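Local coordinates for protein Keto/oxoacid ferredoxin oxidoreductase, gamma subunit (Geobacter sulfurreducens, PDB 3ON3) that probably serves as the gamma subunit of a keto/oxoacid ferredoxin oxidoreductase, which oxidises 2-oxoacids and passes the electrons to ferredoxin, at residues Glu7-Gly12 and Ala51-Val56. Sequence-based numbering, arbitrary orientation.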
loop_
_atom_site.group_PDB
_atom_site.type_symbol
_atom_site.label_atom_id
_atom_site.label_comp_id
_atom_site.label_asym_id
_atom_site.label_seq_id
_atom_site.Cartn_x
_atom_site.Cartn_y
_atom_site.Cartn_z
ATOM N N GLU B 7 -8.040 -13.025 -7.694
ATOM C CA GLU B 7 -6.785 -12.611 -7.073
ATOM C C GLU B 7 -5.642 -12.342 -8.052
ATOM O O GLU B 7 -5.300 -13.168 -8.895
ATOM C CB GLU B 7 -6.331 -13.650 -6.050
ATOM C CG GLU B 7 -4.978 -13.302 -5.412
ATOM C CD GLU B 7 -4.563 -14.253 -4.292
ATOM O OE1 GLU B 7 -5.273 -15.248 -4.035
ATOM O OE2 GLU B 7 -3.517 -13.994 -3.666
ATOM N N ILE B 8 -5.027 -11.182 -7.907
ATOM C CA ILE B 8 -3.893 -10.831 -8.740
ATOM C C ILE B 8 -2.678 -10.638 -7.833
ATOM O O ILE B 8 -2.803 -10.122 -6.721
ATOM C CB ILE B 8 -4.154 -9.508 -9.495
ATOM C CG1 ILE B 8 -5.379 -9.635 -10.405
ATOM C CG2 ILE B 8 -2.907 -9.065 -10.269
ATOM C CD1 ILE B 8 -5.992 -8.288 -10.823
ATOM N N ARG B 9 -1.505 -11.044 -8.302
ATOM C CA ARG B 9 -0.294 -10.725 -7.572
ATOM C C ARG B 9 0.679 -10.008 -8.477
ATOM O O ARG B 9 0.825 -10.343 -9.655
ATOM C CB ARG B 9 0.342 -11.980 -6.969
ATOM C CG ARG B 9 -0.609 -12.732 -6.085
ATOM C CD ARG B 9 0.065 -13.885 -5.370
ATOM N NE ARG B 9 -0.945 -14.810 -4.877
ATOM C CZ ARG B 9 -0.690 -15.903 -4.172
ATOM N NH1 ARG B 9 0.562 -16.211 -3.858
ATOM N NH2 ARG B 9 -1.690 -16.687 -3.784
ATOM N N PHE B 10 1.318 -8.995 -7.914
ATOM C CA PHE B 10 2.303 -8.223 -8.635
ATOM C C PHE B 10 3.618 -8.550 -7.966
ATOM O O PHE B 10 3.826 -8.209 -6.799
ATOM C CB PHE B 10 2.013 -6.724 -8.509
ATOM C CG PHE B 10 0.635 -6.319 -8.975
ATOM C CD1 PHE B 10 0.436 -5.851 -10.268
ATOM C CD2 PHE B 10 -0.457 -6.401 -8.119
ATOM C CE1 PHE B 10 -0.833 -5.472 -10.705
ATOM C CE2 PHE B 10 -1.722 -6.016 -8.535
ATOM C CZ PHE B 10 -1.915 -5.548 -9.834
ATOM N N SER B 11 4.497 -9.235 -8.685
ATOM C CA SER B 11 5.768 -9.620 -8.092
ATOM C C SER B 11 6.956 -9.141 -8.908
ATOM O O SER B 11 6.846 -8.855 -10.103
ATOM C CB SER B 11 5.840 -11.134 -7.821
ATOM O OG SER B 11 5.788 -11.910 -9.008
ATOM N N GLY B 12 8.091 -9.042 -8.242
ATOM C CA GLY B 12 9.311 -8.609 -8.880
ATOM C C GLY B 12 10.286 -8.332 -7.770
ATOM O O GLY B 12 10.448 -9.157 -6.878
ATOM N N ALA B 51 12.960 -11.992 -4.284
ATOM C CA ALA B 51 11.740 -11.689 -5.033
ATOM C C ALA B 51 10.596 -11.389 -4.075
ATOM O O ALA B 51 10.434 -12.050 -3.050
ATOM C CB ALA B 51 11.375 -12.851 -5.930
ATOM N N SER B 52 9.791 -10.393 -4.409
ATOM C CA SER B 52 8.754 -9.944 -3.494
ATOM C C SER B 52 7.432 -9.781 -4.223
ATOM O O SER B 52 7.405 -9.733 -5.450
ATOM C CB SER B 52 9.190 -8.637 -2.840
ATOM O OG SER B 52 10.573 -8.711 -2.535
ATOM N N LYS B 53 6.339 -9.715 -3.472
ATOM C CA LYS B 53 5.021 -9.592 -4.084
ATOM C C LYS B 53 4.075 -8.767 -3.234
ATOM O O LYS B 53 4.235 -8.663 -2.007
ATOM C CB LYS B 53 4.387 -10.964 -4.299
ATOM C CG LYS B 53 4.061 -11.688 -2.992
ATOM C CD LYS B 53 3.108 -12.840 -3.215
ATOM C CE LYS B 53 2.719 -13.476 -1.893
ATOM N NZ LYS B 53 2.048 -12.485 -1.017
ATOM N N SER B 54 3.086 -8.187 -3.907
ATOM C CA SER B 54 1.929 -7.606 -3.248
ATOM C C SER B 54 0.691 -8.259 -3.868
ATOM O O SER B 54 0.735 -8.738 -5.007
ATOM C CB SER B 54 1.912 -6.087 -3.415
ATOM O OG SER B 54 1.303 -5.714 -4.642
ATOM N N GLU B 55 -0.397 -8.323 -3.116
ATOM C CA GLU B 55 -1.577 -9.043 -3.583
ATOM C C GLU B 55 -2.806 -8.156 -3.643
ATOM O O GLU B 55 -2.926 -7.190 -2.882
ATOM C CB GLU B 55 -1.885 -10.232 -2.678
ATOM C CG GLU B 55 -0.864 -11.342 -2.722
ATOM C CD GLU B 55 -1.280 -12.514 -1.860
ATOM O OE1 GLU B 55 -2.444 -12.521 -1.400
ATOM O OE2 GLU B 55 -0.451 -13.424 -1.644
ATOM N N VAL B 56 -3.715 -8.485 -4.552
ATOM C CA VAL B 56 -5.019 -7.843 -4.558
ATOM C C VAL B 56 -6.108 -8.871 -4.840
ATOM O O VAL B 56 -5.973 -9.731 -5.713
ATOM C CB VAL B 56 -5.096 -6.611 -5.526
ATOM C CG1 VAL B 56 -4.657 -6.990 -6.926
ATOM C CG2 VAL B 56 -6.515 -6.017 -5.545
#
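Val56 packs tightly against Ile8 and Phe10 on one face of the sheet: its CG1, set between the backbone N and the carbonyl carbon (chi1 54°), reaches the edge of the Phe10 ring, 3.5 Å from CE2, and touches Ile8 CB at 3.6 Å. Ile8 lays CG2 over one face of that ring, and helix 18-32 closes this apolar side with Met25 against both. Ser54 OG, 4.0 Å from Phe10 CD2, is hydrogen-bonded to Leu18 O. Six backbone hydrogen bonds, two each for Ile8-Val56, Phe10-Ser54 and Gly12-Ser52, zip the antiparallel strands at 162°. They are neighbours in a six-stranded mixed sheet, with 36-43 beyond 52-59 and 71-76 beyond 6-12. The other face is polar, and Lys53 and Glu55 are partly exposed there. Glu55 runs alongside Arg9, its carboxylate stacked 23° from the guanidinium plane; OE2 sits over that face, 3.5 Å from CZ, without an N-H aimed at it. The same OE2 takes Lys53 NZ at 2.7 Å, while Arg9 NE forms a salt bridge with Glu7 OE2, its hydrogen bond weak, and NH1 one with Asp88. An alanine in place of Glu55 would probably leave Lys53 NZ without this partner and one guanidinium face without its carboxylate. Glu55 OE1 lies 2.9 Å from Glu7 OE2, two acceptors that would repel if both were charged, a cost Arg9 and Lys53 are likely to ease.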